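Long-range contacts in zinc finger (CCCH type) motif-containing protein (PDB 7NG2), which probably reads N6-methyladenosine in mRNA through the YTH domain that makes up this chain, linking the mark to cleavage and polyadenylation: residues H33-T38 with P84-P89; R73-P78 with N97-W102; K104-E109 with T145-R150. All coordinates share one frame; numbering follows the deposited sequence.

Interaction 1: residues H33-T38 with P84-P89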
loop_
_atom_site.group_PDB
_atom_site.type_symbol
_atom_site.label_atom_id
_atom_site.label_comp_id
_atom_site.label_asym_id
_atom_site.label_seq_id
_atom_site.Cartn_x
_atom_site.Cartn_y
_atom_site.Cartn_z
ATOM N N HIS A 33 7.112 8.144 9.735
ATOM C CA HIS A 33 6.486 9.444 9.533
ATOM C C HIS A 33 5.102 9.395 8.899
ATOM O O HIS A 33 4.479 10.447 8.730
ATOM C CB HIS A 33 7.417 10.356 8.730
ATOM C CG HIS A 33 8.726 10.605 9.410
ATOM N ND1 HIS A 33 8.824 11.311 10.588
ATOM C CD2 HIS A 33 9.987 10.230 9.090
ATOM C CE1 HIS A 33 10.090 11.376 10.959
ATOM N NE2 HIS A 33 10.817 10.727 10.067
ATOM N N GLY A 34 4.594 8.216 8.563
ATOM C CA GLY A 34 3.245 8.111 8.037
ATOM C C GLY A 34 3.083 8.773 6.686
ATOM O O GLY A 34 2.155 9.558 6.482
ATOM N N VAL A 35 3.966 8.448 5.743
ATOM C CA VAL A 35 4.055 9.201 4.498
ATOM C C VAL A 35 4.470 8.264 3.373
ATOM O O VAL A 35 5.208 7.297 3.582
ATOM C CB VAL A 35 5.035 10.393 4.659
ATOM C CG1 VAL A 35 6.447 9.899 4.989
ATOM C CG2 VAL A 35 5.033 11.292 3.424
ATOM N N TRP A 36 4.002 8.568 2.165
ATOM C CA TRP A 36 4.438 7.862 0.966
ATOM C C TRP A 36 4.385 8.827 -0.212
ATOM O O TRP A 36 3.757 9.883 -0.139
ATOM C CB TRP A 36 3.569 6.618 0.689
ATOM C CG TRP A 36 4.213 5.678 -0.276
ATOM C CD1 TRP A 36 3.770 5.351 -1.520
ATOM C CD2 TRP A 36 5.427 4.946 -0.071
ATOM N NE1 TRP A 36 4.636 4.458 -2.109
ATOM C CE2 TRP A 36 5.665 4.200 -1.242
ATOM C CE3 TRP A 36 6.345 4.865 0.983
ATOM C CZ2 TRP A 36 6.779 3.364 -1.385
ATOM C CZ3 TRP A 36 7.453 4.040 0.839
ATOM C CH2 TRP A 36 7.658 3.299 -0.338
ATOM N N ALA A 37 5.041 8.441 -1.305
ATOM C CA ALA A 37 4.884 9.123 -2.580
ATOM C C ALA A 37 5.055 8.085 -3.675
ATOM O O ALA A 37 5.755 7.085 -3.496
ATOM C CB ALA A 37 5.884 10.279 -2.765
ATOM N N THR A 38 4.429 8.332 -4.820
ATOM C CA THR A 38 4.489 7.386 -5.923
ATOM C C THR A 38 4.629 8.155 -7.234
ATOM O O THR A 38 4.684 9.388 -7.254
ATOM C CB THR A 38 3.294 6.418 -5.866
ATOM O OG1 THR A 38 3.463 5.367 -6.823
ATOM C CG2 THR A 38 2.001 7.148 -6.152
ATOM N N PRO A 84 8.243 17.959 2.935
ATOM C CA PRO A 84 8.845 18.271 1.631
ATOM C C PRO A 84 10.288 17.791 1.559
ATOM O O PRO A 84 11.091 18.046 2.458
ATOM C CB PRO A 84 8.754 19.800 1.559
ATOM C CG PRO A 84 7.645 20.164 2.487
ATOM C CD PRO A 84 7.696 19.155 3.595
ATOM N N GLY A 85 10.603 17.064 0.484
ATOM C CA GLY A 85 11.954 16.606 0.211
ATOM C C GLY A 85 12.422 15.402 0.995
ATOM O O GLY A 85 13.602 15.048 0.903
ATOM N N ILE A 86 11.532 14.742 1.738
ATOM C CA ILE A 86 11.947 13.678 2.647
ATOM C C ILE A 86 12.634 12.528 1.917
ATOM O O ILE A 86 13.490 11.845 2.493
ATOM C CB ILE A 86 10.753 13.203 3.500
ATOM C CG1 ILE A 86 11.245 12.344 4.669
ATOM C CG2 ILE A 86 9.716 12.462 2.637
ATOM C CD1 ILE A 86 10.157 11.960 5.662
ATOM N N TRP A 87 12.290 12.294 0.650
ATOM C CA TRP A 87 12.820 11.141 -0.071
ATOM C C TRP A 87 14.142 11.430 -0.758
ATOM O O TRP A 87 14.733 10.523 -1.348
ATOM C CB TRP A 87 11.817 10.634 -1.113
ATOM C CG TRP A 87 10.489 10.331 -0.526
ATOM C CD1 TRP A 87 9.316 10.980 -0.784
ATOM C CD2 TRP A 87 10.190 9.331 0.456
ATOM N NE1 TRP A 87 8.305 10.427 -0.040
ATOM C CE2 TRP A 87 8.817 9.419 0.735
ATOM C CE3 TRP A 87 10.953 8.365 1.121
ATOM C CZ2 TRP A 87 8.185 8.573 1.648
ATOM C CZ3 TRP A 87 10.329 7.530 2.024
ATOM C CH2 TRP A 87 8.959 7.640 2.284
ATOM N N GLY A 88 14.626 12.660 -0.696
ATOM C CA GLY A 88 15.820 13.017 -1.420
ATOM C C GLY A 88 15.512 13.281 -2.879
ATOM O O GLY A 88 14.365 13.524 -3.259
ATOM N N PRO A 89 16.543 13.229 -3.726
ATOM C CA PRO A 89 16.375 13.661 -5.127
ATOM C C PRO A 89 15.298 12.923 -5.911
ATOM O O PRO A 89 14.768 13.484 -6.880
ATOM C CB PRO A 89 17.772 13.444 -5.722
ATOM C CG PRO A 89 18.694 13.584 -4.551
ATOM C CD PRO A 89 17.952 12.971 -3.391
#
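Val35 O has two neighbours: it accepts a hydrogen bond from Ser30 OG of helix 24-33, and it lies near the ring plane at the edge of the Trp87 indole, 3.8 Å from Trp87 CZ2. The three residues Val35, Trp36 and Ala37 all border the Trp87 ring. Val35 CG1 lies 4.0 Å from Trp87 CZ2, while Ala37 CB reaches Trp87 NE1 at 3.6 Å; that nitrogen also makes a weak hydrogen bond to Asn97 OD1. Trp36 starts out with CB directed away and CG anti to the backbone N (chi1 -164°). Its six-membered ring nevertheless comes back, with CE3 4.0 Å from Trp87 CH2. The six-membered rings of the two indoles have planes at 72° and centroids 5.5 Å apart. Trp36 and Trp87 probably correspond to the cage tryptophans with which YTH domains take the methylated adenine, here without RNA; an isopropanol molecule about 4 Å from the Trp87 side chain, probably from the crystallisation liquor, may mark the pocket. Ile86 lays CG2 over one face of the Trp87 indole, near the rim and 3.6 Å above the plane. Its CD1 continues to His33 CD2, at 3.8 Å. Ile86 and Trp87 are the central residues of a type I turn closed by Gly88 N donating to Gly85 O.

Interaction 2: residues R73-P78 with N97-W102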
loop_
_atom_site.group_PDB
_atom_site.type_symbol
_atom_site.label_atom_id
_atom_site.label_comp_id
_atom_site.label_asym_id
_atom_site.label_seq_id
_atom_site.Cartn_x
_atom_site.Cartn_y
_atom_site.Cartn_z
ATOM N N ARG A 73 -3.561 2.552 5.210
ATOM C CA ARG A 73 -4.648 3.299 4.594
ATOM C C ARG A 73 -4.116 4.638 4.101
ATOM O O ARG A 73 -3.384 5.329 4.820
ATOM C CB ARG A 73 -5.771 3.535 5.609
ATOM C CG ARG A 73 -6.989 4.237 5.026
ATOM C CD ARG A 73 -8.027 4.522 6.099
ATOM N NE ARG A 73 -9.277 5.035 5.543
ATOM C CZ ARG A 73 -9.521 6.322 5.300
ATOM N NH1 ARG A 73 -8.599 7.233 5.562
ATOM N NH2 ARG A 73 -10.707 6.696 4.813
ATOM N N MET A 74 -4.460 4.989 2.866
ATOM C CA MET A 74 -4.173 6.327 2.368
ATOM C C MET A 74 -5.048 7.328 3.114
ATOM O O MET A 74 -6.272 7.190 3.154
ATOM C CB MET A 74 -4.481 6.374 0.876
ATOM C CG MET A 74 -4.160 7.682 0.194
ATOM S SD MET A 74 -4.498 7.536 -1.561
ATOM C CE MET A 74 -3.999 9.153 -2.136
ATOM N N MET A 75 -4.421 8.342 3.716
ATOM C CA MET A 75 -5.123 9.261 4.604
ATOM C C MET A 75 -5.330 10.646 4.018
ATOM O O MET A 75 -6.120 11.419 4.571
ATOM C CB MET A 75 -4.354 9.411 5.921
ATOM C CG MET A 75 -4.115 8.105 6.672
ATOM S SD MET A 75 -5.622 7.223 7.128
ATOM C CE MET A 75 -6.334 8.352 8.318
ATOM N N SER A 76 -4.639 10.988 2.940
ATOM C CA SER A 76 -4.768 12.311 2.360
ATOM C C SER A 76 -4.445 12.230 0.882
ATOM O O SER A 76 -3.841 11.264 0.412
ATOM C CB SER A 76 -3.822 13.320 3.038
ATOM O OG SER A 76 -2.489 13.213 2.533
ATOM N N LEU A 77 -4.827 13.282 0.160
ATOM C CA LEU A 77 -4.373 13.477 -1.198
ATOM C C LEU A 77 -2.896 13.864 -1.185
ATOM O O LEU A 77 -2.373 14.336 -0.172
ATOM C CB LEU A 77 -5.170 14.608 -1.846
ATOM C CG LEU A 77 -6.611 14.255 -2.233
ATOM C CD1 LEU A 77 -7.375 15.494 -2.718
ATOM C CD2 LEU A 77 -6.647 13.144 -3.282
ATOM N N PRO A 78 -2.201 13.669 -2.303
ATOM C CA PRO A 78 -0.851 14.233 -2.442
ATOM C C PRO A 78 -0.844 15.712 -2.072
ATOM O O PRO A 78 -1.721 16.475 -2.479
ATOM C CB PRO A 78 -0.532 14.002 -3.922
ATOM C CG PRO A 78 -1.365 12.789 -4.288
ATOM C CD PRO A 78 -2.633 12.945 -3.508
ATOM N N ASN A 97 3.979 14.070 -1.728
ATOM C CA ASN A 97 3.804 13.147 -0.616
ATOM C C ASN A 97 2.365 13.154 -0.123
ATOM O O ASN A 97 1.687 14.183 -0.116
ATOM C CB ASN A 97 4.709 13.553 0.547
ATOM C CG ASN A 97 6.175 13.442 0.205
ATOM O OD1 ASN A 97 6.571 12.627 -0.615
ATOM N ND2 ASN A 97 6.996 14.264 0.845
ATOM N N PHE A 98 1.896 11.989 0.308
ATOM C CA PHE A 98 0.588 11.885 0.932
ATOM C C PHE A 98 0.700 11.089 2.224
ATOM O O PHE A 98 1.645 10.321 2.430
ATOM C CB PHE A 98 -0.474 11.276 -0.006
ATOM C CG PHE A 98 -0.107 9.928 -0.579
ATOM C CD1 PHE A 98 -0.464 8.764 0.075
ATOM C CD2 PHE A 98 0.561 9.832 -1.792
ATOM C CE1 PHE A 98 -0.161 7.526 -0.463
ATOM C CE2 PHE A 98 0.873 8.597 -2.335
ATOM C CZ PHE A 98 0.510 7.440 -1.664
ATOM N N ARG A 99 -0.265 11.308 3.113
ATOM C CA ARG A 99 -0.252 10.648 4.408
ATOM C C ARG A 99 -0.736 9.208 4.284
ATOM O O ARG A 99 -1.680 8.908 3.541
ATOM C CB ARG A 99 -1.131 11.410 5.401
ATOM C CG ARG A 99 -0.449 12.634 5.996
ATOM C CD ARG A 99 -1.231 13.216 7.164
ATOM N NE ARG A 99 -2.508 13.781 6.744
ATOM C CZ ARG A 99 -3.692 13.362 7.181
ATOM N NH1 ARG A 99 -3.768 12.365 8.055
ATOM N NH2 ARG A 99 -4.802 13.940 6.742
ATOM N N VAL A 100 -0.084 8.326 5.036
ATOM C CA VAL A 100 -0.449 6.919 5.140
ATOM C C VAL A 100 -0.493 6.557 6.615
ATOM O O VAL A 100 0.355 6.999 7.400
ATOM C CB VAL A 100 0.575 6.020 4.413
ATOM C CG1 VAL A 100 0.242 4.538 4.604
ATOM C CG2 VAL A 100 0.626 6.365 2.946
ATOM N N MET A 101 -1.485 5.759 6.996
ATOM C CA MET A 101 -1.577 5.192 8.334
ATOM C C MET A 101 -1.263 3.709 8.195
ATOM O O MET A 101 -2.047 2.961 7.604
ATOM C CB MET A 101 -2.985 5.405 8.891
ATOM C CG MET A 101 -3.280 4.680 10.201
ATOM S SD MET A 101 -4.968 4.936 10.808
ATOM C CE MET A 101 -4.937 6.676 11.228
ATOM N N TRP A 102 -0.115 3.283 8.715
ATOM C CA TRP A 102 0.196 1.863 8.688
ATOM C C TRP A 102 -0.745 1.125 9.632
ATOM O O TRP A 102 -0.955 1.544 10.775
ATOM C CB TRP A 102 1.663 1.624 9.047
ATOM C CG TRP A 102 2.577 1.835 7.868
ATOM C CD1 TRP A 102 2.957 3.034 7.321
ATOM C CD2 TRP A 102 3.212 0.819 7.083
ATOM N NE1 TRP A 102 3.783 2.820 6.247
ATOM C CE2 TRP A 102 3.961 1.472 6.080
ATOM C CE3 TRP A 102 3.220 -0.580 7.128
ATOM C CZ2 TRP A 102 4.717 0.776 5.142
ATOM C CZ3 TRP A 102 3.976 -1.267 6.195
ATOM C CH2 TRP A 102 4.711 -0.588 5.213
HETATM O O HOH W 1 -1.282 15.665 4.106
#
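Backbone hydrogen bonds pair Arg73 with Met101 in both directions: Arg73 N to Met101 O and Met101 N to Arg73 O, each 2.9 Å. Met75 N adds a bond of 2.8 Å to Arg99 O, with the donor above the carbonyl plane. At Ser76 a side chain replaces the backbone acceptor. Its OG stands between the backbone N and the carbonyl carbon (chi1 80°), where it receives Arg99 N at 3.0 Å and an almost straight 177°, donates to Leu77 O, and accepts from a water that Arg99 NE weakly reaches. Ser76 O, buried beside Phe98 CB, has no polar partner in the model.

Apolar and sulfur contacts form two groups. Met74 crosses Phe98 at about a right angle, CG 3.9 Å from Phe98 CD1 and CE over one face toward the rim; its SD makes an oblique Met-aromatic contact. Met75, bent at chi2 and chi3, crosses Met101 obliquely, its CE 3.6 Å from Met101 CE in one of two conformers.

The Arg99 guanidinium places one face over Met75 O, whereas Arg73 turns away to Asp54 O and His55. Alternating hydrogen-bonded and non-hydrogen-bonded pairs, Arg73–Met101 and Met74–Val100, identify an antiparallel ladder within the mixed central sheet of the YTH fold.

Interaction 3: residues K104-E109 with T145-R150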
loop_
_atom_site.group_PDB
_atom_site.type_symbol
_atom_site.label_atom_id
_atom_site.label_comp_id
_atom_site.label_asym_id
_atom_site.label_seq_id
_atom_site.Cartn_x
_atom_site.Cartn_y
_atom_site.Cartn_z
ATOM N N LYS A 104 -0.784 -2.586 9.628
ATOM C CA LYS A 104 -0.160 -3.841 10.023
ATOM C C LYS A 104 1.268 -3.834 9.509
ATOM O O LYS A 104 1.520 -3.381 8.393
ATOM C CB LYS A 104 -0.889 -5.046 9.417
ATOM C CG LYS A 104 -0.358 -6.402 9.867
ATOM C CD LYS A 104 -0.587 -6.629 11.354
ATOM C CE LYS A 104 -0.183 -8.026 11.796
ATOM N NZ LYS A 104 -0.675 -8.310 13.184
ATOM N N GLN A 105 2.190 -4.299 10.346
ATOM C CA GLN A 105 3.534 -4.684 9.931
ATOM C C GLN A 105 3.652 -6.186 10.141
ATOM O O GLN A 105 3.349 -6.687 11.228
ATOM C CB GLN A 105 4.587 -3.981 10.783
ATOM C CG GLN A 105 4.600 -2.473 10.631
ATOM C CD GLN A 105 5.571 -1.800 11.579
ATOM O OE1 GLN A 105 6.755 -2.125 11.608
ATOM N NE2 GLN A 105 5.071 -0.847 12.351
ATOM N N CYS A 106 4.091 -6.908 9.116
ATOM C CA CYS A 106 4.103 -8.361 9.203
ATOM C C CYS A 106 5.114 -8.887 8.202
ATOM O O CYS A 106 5.752 -8.129 7.466
ATOM C CB CYS A 106 2.735 -8.945 8.840
ATOM S SG CYS A 106 2.162 -8.508 7.177
ATOM N N LYS A 107 5.235 -10.206 8.167
ATOM C CA LYS A 107 5.968 -10.907 7.125
ATOM C C LYS A 107 5.051 -11.979 6.563
ATOM O O LYS A 107 4.568 -12.840 7.305
ATOM C CB LYS A 107 7.245 -11.528 7.690
ATOM C CG LYS A 107 8.139 -10.517 8.378
ATOM C CD LYS A 107 9.604 -10.857 8.240
ATOM C CE LYS A 107 10.467 -9.821 8.944
ATOM N NZ LYS A 107 11.904 -10.212 8.965
ATOM N N ILE A 108 4.796 -11.913 5.260
ATOM C CA ILE A 108 4.071 -12.963 4.549
ATOM C C ILE A 108 4.663 -13.071 3.153
ATOM O O ILE A 108 4.913 -12.057 2.499
ATOM C CB ILE A 108 2.549 -12.700 4.521
ATOM C CG1 ILE A 108 1.803 -13.881 3.899
ATOM C CG2 ILE A 108 2.226 -11.393 3.796
ATOM C CD1 ILE A 108 0.298 -13.821 4.112
ATOM N N GLU A 109 4.926 -14.291 2.706
ATOM C CA GLU A 109 5.560 -14.524 1.416
ATOM C C GLU A 109 4.507 -14.809 0.355
ATOM O O GLU A 109 3.512 -15.488 0.625
ATOM C CB GLU A 109 6.517 -15.716 1.494
ATOM C CG GLU A 109 7.633 -15.566 2.513
ATOM C CD GLU A 109 8.728 -14.624 2.044
ATOM O OE1 GLU A 109 8.954 -14.532 0.817
ATOM O OE2 GLU A 109 9.367 -13.978 2.903
ATOM N N THR A 145 -6.713 -9.533 5.567
ATOM C CA THR A 145 -7.072 -10.426 6.674
ATOM C C THR A 145 -5.914 -11.347 7.038
ATOM O O THR A 145 -5.541 -11.470 8.213
ATOM C CB THR A 145 -8.314 -11.244 6.318
ATOM O OG1 THR A 145 -9.435 -10.364 6.193
ATOM C CG2 THR A 145 -8.598 -12.291 7.411
ATOM N N TRP A 146 -5.318 -11.996 6.035
ATOM C CA TRP A 146 -4.221 -12.918 6.311
ATOM C C TRP A 146 -3.017 -12.194 6.912
ATOM O O TRP A 146 -2.371 -12.713 7.832
ATOM C CB TRP A 146 -3.843 -13.693 5.050
ATOM C CG TRP A 146 -4.924 -14.639 4.623
ATOM C CD1 TRP A 146 -5.768 -15.359 5.439
ATOM C CD2 TRP A 146 -5.285 -14.979 3.279
ATOM N NE1 TRP A 146 -6.626 -16.121 4.678
ATOM C CE2 TRP A 146 -6.351 -15.904 3.351
ATOM C CE3 TRP A 146 -4.818 -14.585 2.019
ATOM C CZ2 TRP A 146 -6.948 -16.444 2.216
ATOM C CZ3 TRP A 146 -5.415 -15.126 0.891
ATOM C CH2 TRP A 146 -6.470 -16.041 0.997
ATOM N N MET A 147 -2.711 -10.985 6.424
ATOM C CA MET A 147 -1.643 -10.196 7.039
ATOM C C MET A 147 -1.984 -9.849 8.481
ATOM O O MET A 147 -1.134 -9.957 9.377
ATOM C CB MET A 147 -1.378 -8.918 6.236
ATOM C CG MET A 147 -0.608 -9.144 4.950
ATOM S SD MET A 147 0.041 -7.616 4.242
ATOM C CE MET A 147 -1.056 -7.353 2.873
ATOM N N SER A 148 -3.222 -9.415 8.725
ATOM C CA SER A 148 -3.599 -9.006 10.072
ATOM C C SER A 148 -3.473 -10.152 11.066
ATOM O O SER A 148 -3.143 -9.918 12.235
ATOM C CB SER A 148 -5.013 -8.435 10.074
ATOM O OG SER A 148 -5.059 -7.237 9.333
ATOM N N GLN A 149 -3.695 -11.398 10.614
ATOM C CA GLN A 149 -3.615 -12.561 11.503
ATOM C C GLN A 149 -2.185 -12.912 11.889
ATOM O O GLN A 149 -1.982 -13.609 12.890
ATOM C CB GLN A 149 -4.230 -13.795 10.839
ATOM C CG GLN A 149 -5.688 -13.634 10.565
ATOM C CD GLN A 149 -6.279 -14.795 9.806
ATOM O OE1 GLN A 149 -5.567 -15.661 9.286
ATOM N NE2 GLN A 149 -7.589 -14.822 9.742
ATOM N N ARG A 150 -1.202 -12.477 11.106
ATOM C CA ARG A 150 0.189 -12.757 11.403
ATOM C C ARG A 150 0.610 -11.974 12.641
ATOM O O ARG A 150 -0.010 -10.964 12.989
ATOM C CB ARG A 150 1.063 -12.315 10.228
ATOM C CG ARG A 150 0.886 -13.139 8.966
ATOM C CD ARG A 150 1.468 -14.523 9.146
ATOM N NE ARG A 150 1.079 -15.426 8.069
ATOM C CZ ARG A 150 1.913 -15.891 7.147
ATOM N NH1 ARG A 150 3.194 -15.539 7.165
ATOM N NH2 ARG A 150 1.467 -16.714 6.207
#
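Lys104 NZ is gripped by the end of helix 137-149 and the residues after it: it donates to Arg150 O at 2.7 Å and to Ser148 O at 3.1 Å, and also bonds Ser152 OG. The two carbonyls are met differently, since NZ is tilted modestly from the Arg150 carbonyl plane but stands well above that of Ser148. A bend at chi2 (65°) turns CD of the lysine before the chain runs out extended, and CE passes 3.2 Å from Met147 O. An ammonium group here would probably interact favourably with the negative end of the helix dipole.

The tightly packed part is apolar and lies further along the strand. Cys106 SG comes to 3.6 Å from Met147 CG, and Ile108 CG2 approaches the same carbon at 3.8 Å, so this methylene is flanked by both strand residues. Ile108 and Met147 cross at about a right angle, and Phe68 of the neighbouring strand 67-74 touches both. Cys106, Ile108 and Met147 are all buried.

Toward solvent the contact becomes looser. Ile108 CD1 only skirts Trp146 CB. Arg150 spreads one guanidinium face over Ile108 CG1, offset toward the rim, with its NH2 3.7 Å from that carbon. Its NH1 gives a weak bond to Lys107 O, 3.0 Å long but bent to 121°, and the firmer polar tie is the salt bridge from Arg150 NH2 to Glu112. Lys107, on the exposed side of the strand, takes part mainly through that carbonyl.

The axes of strand segment 104-109 and helix segment 145-149 approach to 8.1 Å with directions 100° apart, which describes the last helix, 137-149, laid across the central sheet in this YTH domain.

How the interactions relate
All three contacts reach the central sheet, but at different places. Interactions 1 and 2 touch: strands 35-36 and 98-109 are neighbours, with probable hydrogen bonds from Phe98 N to Trp36 O and from Val100 N to Gly34 O. Interactions 2 and 3 share strand 98-109, its first half pairing with another strand and its second half meeting a helix. Burial is uneven in each: Val35, Trp36 and Ala37 are the buried side of interaction 1; Met74, Phe98 and Val100 contrast with exposed Arg99 and Met101 in interaction 2; Cys106, Ile108 and Met147 with more open Arg150 and Lys107 in interaction 3. Chemistry is aromatic at the probable RNA pocket, backbone ladder in interaction 2, and apolar flanked by cations in interaction 3.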